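Local structure of carbohydrate kinase, FGGY (Rhodospirillum rubrum, 3IFR) at residues A[81-86]-A[241-246]; A[176-181]-A[214-219]. The protein is a member of the FGGY family of carbohydrate kinases that probably phosphorylates D-xylulose as a xylulokinase. All coordinates share one frame; numbering follows the deposited sequence.

Interaction 1: A[81-86]-A[241-246]; sequences CVTGML and GGAADH
Val82 and Thr83 run beside Gly242 and Ala243 at the C-terminal ends of the parallel strands 77-84 and 238-244. The end-to-end directions of the segments differ by 52°, as 81-86 leaves its strand after Gly84 and 241-246 enters helix 245-252. Ala243 N donates to Val82 O at 2.9 Å, and farther on Asp245 N, just past the N-cap residue Ala244, gives Gly84 O a longer bond of 3.2 Å. Gly242 CA makes a CA-H...O contact with Val82 O at 3.1 Å; glycine suits this position because a side chain would begin close against that oxygen. Thr83 adds a side-chain bond between the two backbone ones. Its OG1, anti to the backbone N (chi1 178°), lies 2.8 Å from Ala243 O and donates to it from above the carbonyl plane. The strands are neighbours in the mixed sheet of the N-terminal actin-like ATPase domain, in which 77-84 lies between 8-14 and 238-244. Small residues fill one face here: Cys81 SG lies against the Ala243 methyl, and helix 437-448 packs on Cys81 and Thr83 through Ala441. At Ala244 the contact passes from backbone pairing to side-chain packing. Leu86 meets the Ala244 methyl with both branches, CD1 to CB being 3.6 Å, while CD2 also reaches the edge of the His246 ring, in its plane. Leu86 and Asp245 pass antiparallel, CD2 beside OD1 (3.7 Å). The Asp245 carboxylate lies against the chain at Gly84 and Met85 (selenomethionine), with OD2 3.3 Å from Met85 CA. Water 1 bridges the segments, accepting from Leu86 N and donating to Asp245 OD1; OD1 also takes a weak bond from His246 N. A phosphate ion, probably from the crystallisation liquor, sits about 4 Å from the His246 side chain and may mark a pocket.

Interaction 2: A[176-181]-A[214-219]; sequences VVDRNW and HPTHRV
His214 is held by its backbone on both sides of Asp178: its N donates to Val177 O at 2.7 Å, and its O accepts from Arg179 N at 3.1 Å in a nearly straight bond (166° at the hydrogen). This pairing makes a short parallel bridge, after which 176-181 turns into helix 179-185. Asp178 is the N-cap. Its CG stands anti to the backbone N (chi1 -173°), and OD1 accepts from Asn180 N at 3.0 Å, the donor lying above the carboxylate plane. An aspartate suits this place because it caps the helix with one oxygen and still offers acceptors to two waters. Water 3 donates to Asp178 OD1 at 2.7 Å while accepting from Arg179 NE and Thr216 N. Water 2 donates to Asp178 OD2 and Thr216 OG1 and accepts from Asn180 ND2. OD2 is also hydrogen-bonded to Tyr164 OH, and Thr216 OG1 to Gly242 O. Pro215 packs across the Arg179 side chain, its CB over one face of the guanidinium toward the rim, 3.5 Å from NE; the bend at chi3 (-56°) places NE, and water 3 lies in the guanidinium plane at its edge. Pro215 CD covers one face of the His214 ring, whose NE2 donates to Arg218 O at 2.8 Å, so that the ring bonds to the last residue of the type I turn from Pro215 to Arg218. Val176 CG2 touches His214 CB at 3.8 Å, and both side chains reach Leu220 on strand 219-222. Strand 238-244 touches Thr216 and Asp178 through Ala243 and Ala244 respectively, and helix 163-172 meets Val177 and Trp181 through Asp165.

From the N terminus, strand 77-84 comes first; 154 residues separate 81-86 from 241-246, and interaction 1 closes that loop. Interaction 2 is nested inside it: 176-181 and 214-219, with 32 residues between them, join a two-stranded pair and the start of helix 179-185 to the turn leading into edge strand 219-222. The two contacts, centres 9 Å apart, touch directly. Probable hydrogen bonds run from Thr216 OG1 to Gly242 O (2.8 Å) and between Gly241 N and Arg218 O (3.0 Å), while Gly241 CA packs against the His214 ring. Strand 238-244 thus ties the six-stranded sheet of the N-terminal domain to the pair 177-178 and 213-214 and the turn that follows.

Interaction 1: A[81-86]-A[241-246]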
loop_
_atom_site.group_PDB
_atom_site.type_symbol
_atom_site.label_atom_id
_atom_site.label_comp_id
_atom_site.label_asym_id
_atom_site.label_seq_id
_atom_site.Cartn_x
_atom_site.Cartn_y
_atom_site.Cartn_z
ATOM N N CYS A 81 17.522 -3.822 -3.515
ATOM C CA CYS A 81 16.472 -3.972 -2.494
ATOM C C CYS A 81 15.220 -4.589 -3.138
ATOM O O CYS A 81 14.813 -4.223 -4.267
ATOM C CB CYS A 81 16.155 -2.640 -1.796
ATOM S SG CYS A 81 14.770 -2.697 -0.595
ATOM N N VAL A 82 14.619 -5.537 -2.438
ATOM C CA VAL A 82 13.405 -6.168 -2.928
ATOM C C VAL A 82 12.193 -5.704 -2.113
ATOM O O VAL A 82 12.182 -5.808 -0.881
ATOM C CB VAL A 82 13.514 -7.700 -2.824
ATOM C CG1 VAL A 82 12.280 -8.366 -3.407
ATOM C CG2 VAL A 82 14.768 -8.216 -3.545
ATOM N N THR A 83 11.154 -5.253 -2.812
ATOM C CA THR A 83 9.880 -4.917 -2.203
ATOM C C THR A 83 8.792 -5.818 -2.880
ATOM O O THR A 83 9.077 -6.555 -3.844
ATOM C CB THR A 83 9.623 -3.409 -2.415
ATOM O OG1 THR A 83 8.358 -3.008 -1.878
ATOM C CG2 THR A 83 9.649 -3.075 -3.901
ATOM N N GLY A 84 7.568 -5.779 -2.347
ATOM C CA GLY A 84 6.447 -6.477 -2.930
ATOM C C GLY A 84 5.213 -6.349 -2.049
ATOM O O GLY A 84 5.240 -5.707 -1.001
HETATM N N MSE A 85 4.118 -6.989 -2.451
HETATM C CA MSE A 85 2.885 -6.908 -1.666
HETATM C C MSE A 85 3.023 -7.598 -0.285
HETATM O O MSE A 85 3.834 -8.500 -0.109
HETATM C CB MSE A 85 1.709 -7.434 -2.487
HETATM C CG MSE A 85 1.414 -8.928 -2.328
HETATM SE SE MSE A 85 2.781 -10.240 -2.931
HETATM C CE MSE A 85 2.386 -10.378 -4.876
ATOM N N LEU A 86 2.247 -7.154 0.691
ATOM C CA LEU A 86 2.237 -7.788 2.012
ATOM C C LEU A 86 0.869 -7.559 2.684
ATOM O O LEU A 86 0.079 -6.708 2.251
ATOM C CB LEU A 86 3.362 -7.206 2.916
ATOM C CG LEU A 86 3.217 -5.775 3.465
ATOM C CD1 LEU A 86 4.260 -5.450 4.549
ATOM C CD2 LEU A 86 3.289 -4.730 2.334
ATOM N N GLY A 241 17.427 -5.055 3.446
ATOM C CA GLY A 241 16.197 -5.554 3.998
ATOM C C GLY A 241 15.081 -5.421 2.973
ATOM O O GLY A 241 15.047 -4.464 2.200
ATOM N N GLY A 242 14.157 -6.374 2.947
ATOM C CA GLY A 242 12.982 -6.202 2.109
ATOM C C GLY A 242 12.106 -5.049 2.576
ATOM O O GLY A 242 12.061 -4.718 3.775
ATOM N N ALA A 243 11.398 -4.479 1.630
ATOM C CA ALA A 243 10.677 -3.260 1.804
ATOM C C ALA A 243 9.226 -3.475 1.547
ATOM O O ALA A 243 8.876 -4.072 0.610
ATOM C CB ALA A 243 11.216 -2.249 0.886
ATOM N N ALA A 244 8.377 -2.987 2.412
ATOM C CA ALA A 244 6.962 -3.040 2.166
ATOM C C ALA A 244 6.507 -2.183 0.959
ATOM O O ALA A 244 6.759 -1.053 0.936
ATOM C CB ALA A 244 6.222 -2.672 3.388
ATOM N N ASP A 245 5.835 -2.754 -0.018
ATOM C CA ASP A 245 5.527 -2.032 -1.236
ATOM C C ASP A 245 4.857 -0.674 -1.152
ATOM O O ASP A 245 5.300 0.221 -1.780
ATOM C CB ASP A 245 4.906 -2.894 -2.333
ATOM C CG ASP A 245 3.509 -3.343 -2.041
ATOM O OD1 ASP A 245 2.981 -3.172 -0.965
ATOM O OD2 ASP A 245 2.925 -3.873 -2.918
ATOM N N HIS A 246 3.793 -0.523 -0.380
ATOM C CA HIS A 246 3.148 0.753 -0.308
ATOM C C HIS A 246 3.986 1.835 0.379
ATOM O O HIS A 246 3.925 2.948 -0.002
ATOM C CB HIS A 246 1.702 0.649 0.218
ATOM C CG HIS A 246 1.599 0.227 1.640
ATOM N ND1 HIS A 246 2.019 -0.998 2.075
ATOM C CD2 HIS A 246 1.122 0.859 2.726
ATOM C CE1 HIS A 246 1.814 -1.100 3.363
ATOM N NE2 HIS A 246 1.267 0.012 3.782
HETATM O O HOH W 1 0.534 -4.618 -0.427
#

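Interaction 2: A[176-181]-A[214-219]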
loop_
_atom_site.group_PDB
_atom_site.type_symbol
_atom_site.label_atom_id
_atom_site.label_comp_id
_atom_site.label_asym_id
_atom_site.label_seq_id
_atom_site.Cartn_x
_atom_site.Cartn_y
_atom_site.Cartn_z
ATOM N N VAL A 176 15.238 -14.315 7.279
ATOM C CA VAL A 176 14.636 -13.242 8.067
ATOM C C VAL A 176 13.321 -12.814 7.458
ATOM O O VAL A 176 13.021 -13.168 6.330
ATOM C CB VAL A 176 15.552 -11.988 8.189
ATOM C CG1 VAL A 176 16.942 -12.355 8.774
ATOM C CG2 VAL A 176 15.634 -11.201 6.849
ATOM N N VAL A 177 12.528 -12.046 8.200
ATOM C CA VAL A 177 11.443 -11.304 7.576
ATOM C C VAL A 177 11.525 -9.798 7.872
ATOM O O VAL A 177 12.057 -9.392 8.902
ATOM C CB VAL A 177 10.077 -11.851 8.000
ATOM C CG1 VAL A 177 9.913 -13.219 7.430
ATOM C CG2 VAL A 177 9.949 -11.860 9.510
ATOM N N ASP A 178 11.019 -8.978 6.950
ATOM C CA ASP A 178 10.814 -7.554 7.174
ATOM C C ASP A 178 10.021 -7.373 8.485
ATOM O O ASP A 178 9.004 -8.090 8.722
ATOM C CB ASP A 178 10.005 -7.010 5.994
ATOM C CG ASP A 178 9.856 -5.504 5.987
ATOM O OD1 ASP A 178 10.367 -4.808 6.887
ATOM O OD2 ASP A 178 9.192 -5.012 5.039
ATOM N N ARG A 179 10.507 -6.462 9.332
ATOM C CA ARG A 179 9.735 -5.940 10.454
ATOM C C ARG A 179 8.292 -5.689 10.019
ATOM O O ARG A 179 7.353 -5.940 10.751
ATOM C CB ARG A 179 10.304 -4.564 10.916
ATOM C CG ARG A 179 11.638 -4.571 11.710
ATOM C CD ARG A 179 11.971 -3.159 12.341
ATOM N NE ARG A 179 12.003 -2.076 11.328
ATOM C CZ ARG A 179 12.305 -0.792 11.564
ATOM N NH1 ARG A 179 12.306 0.078 10.570
ATOM N NH2 ARG A 179 12.635 -0.375 12.775
ATOM N N ASN A 180 8.116 -5.112 8.839
ATOM C CA ASN A 180 6.787 -4.668 8.471
ATOM C C ASN A 180 5.859 -5.843 8.107
ATOM O O ASN A 180 4.656 -5.800 8.357
ATOM C CB ASN A 180 6.882 -3.651 7.334
ATOM C CG ASN A 180 6.972 -2.198 7.833
ATOM O OD1 ASN A 180 6.298 -1.803 8.805
ATOM N ND2 ASN A 180 7.780 -1.394 7.143
ATOM N N TRP A 181 6.425 -6.879 7.494
ATOM C CA TRP A 181 5.669 -8.095 7.288
ATOM C C TRP A 181 5.188 -8.625 8.668
ATOM O O TRP A 181 3.993 -8.937 8.857
ATOM C CB TRP A 181 6.496 -9.134 6.514
ATOM C CG TRP A 181 5.747 -10.372 6.270
ATOM C CD1 TRP A 181 4.923 -10.638 5.208
ATOM C CD2 TRP A 181 5.709 -11.532 7.109
ATOM N NE1 TRP A 181 4.375 -11.889 5.348
ATOM C CE2 TRP A 181 4.843 -12.460 6.504
ATOM C CE3 TRP A 181 6.328 -11.880 8.324
ATOM C CZ2 TRP A 181 4.568 -13.711 7.076
ATOM C CZ3 TRP A 181 6.069 -13.111 8.878
ATOM C CH2 TRP A 181 5.188 -14.011 8.267
ATOM N N HIS A 214 13.776 -7.984 10.490
ATOM C CA HIS A 214 14.943 -7.239 10.022
ATOM C C HIS A 214 14.468 -5.912 9.448
ATOM O O HIS A 214 13.477 -5.886 8.699
ATOM C CB HIS A 214 15.671 -8.041 8.939
ATOM C CG HIS A 214 16.756 -7.285 8.232
ATOM N ND1 HIS A 214 18.076 -7.352 8.609
ATOM C CD2 HIS A 214 16.717 -6.481 7.140
ATOM C CE1 HIS A 214 18.807 -6.605 7.796
ATOM N NE2 HIS A 214 18.004 -6.091 6.882
ATOM N N PRO A 215 15.165 -4.805 9.789
ATOM C CA PRO A 215 14.670 -3.507 9.310
ATOM C C PRO A 215 15.157 -3.241 7.905
ATOM O O PRO A 215 16.329 -3.448 7.597
ATOM C CB PRO A 215 15.296 -2.510 10.286
ATOM C CG PRO A 215 16.509 -3.244 10.874
ATOM C CD PRO A 215 16.490 -4.681 10.415
ATOM N N THR A 216 14.270 -2.745 7.064
ATOM C CA THR A 216 14.569 -2.524 5.661
ATOM C C THR A 216 15.920 -1.874 5.348
ATOM O O THR A 216 16.657 -2.346 4.474
ATOM C CB THR A 216 13.472 -1.669 5.039
ATOM O OG1 THR A 216 12.214 -2.326 5.203
ATOM C CG2 THR A 216 13.739 -1.449 3.569
ATOM N N HIS A 217 16.247 -0.782 6.035
ATOM C CA HIS A 217 17.423 0.016 5.663
ATOM C C HIS A 217 18.786 -0.671 5.896
ATOM O O HIS A 217 19.791 -0.281 5.280
ATOM C CB HIS A 217 17.398 1.356 6.387
ATOM C CG HIS A 217 17.609 1.243 7.860
ATOM N ND1 HIS A 217 16.597 0.896 8.736
ATOM C CD2 HIS A 217 18.722 1.406 8.618
ATOM C CE1 HIS A 217 17.075 0.869 9.974
ATOM N NE2 HIS A 217 18.368 1.159 9.922
ATOM N N ARG A 218 18.825 -1.676 6.774
ATOM C CA ARG A 218 20.077 -2.366 7.054
ATOM C C ARG A 218 20.354 -3.441 6.012
ATOM O O ARG A 218 19.415 -4.047 5.488
ATOM C CB ARG A 218 20.022 -3.052 8.409
ATOM C CG ARG A 218 20.156 -2.167 9.609
ATOM C CD ARG A 218 20.357 -3.057 10.828
ATOM N NE ARG A 218 19.886 -2.408 12.040
ATOM C CZ ARG A 218 19.448 -3.055 13.116
ATOM N NH1 ARG A 218 19.422 -4.399 13.142
ATOM N NH2 ARG A 218 19.035 -2.345 14.166
ATOM N N VAL A 219 21.630 -3.705 5.740
ATOM C CA VAL A 219 22.028 -4.758 4.821
ATOM C C VAL A 219 21.573 -6.083 5.394
ATOM O O VAL A 219 21.804 -6.358 6.570
ATOM C CB VAL A 219 23.580 -4.811 4.613
ATOM C CG1 VAL A 219 23.920 -5.520 3.333
ATOM C CG2 VAL A 219 24.161 -3.446 4.563
HETATM O O HOH W 2 9.251 -2.380 5.163
HETATM O O HOH W 3 11.441 -2.841 8.354
#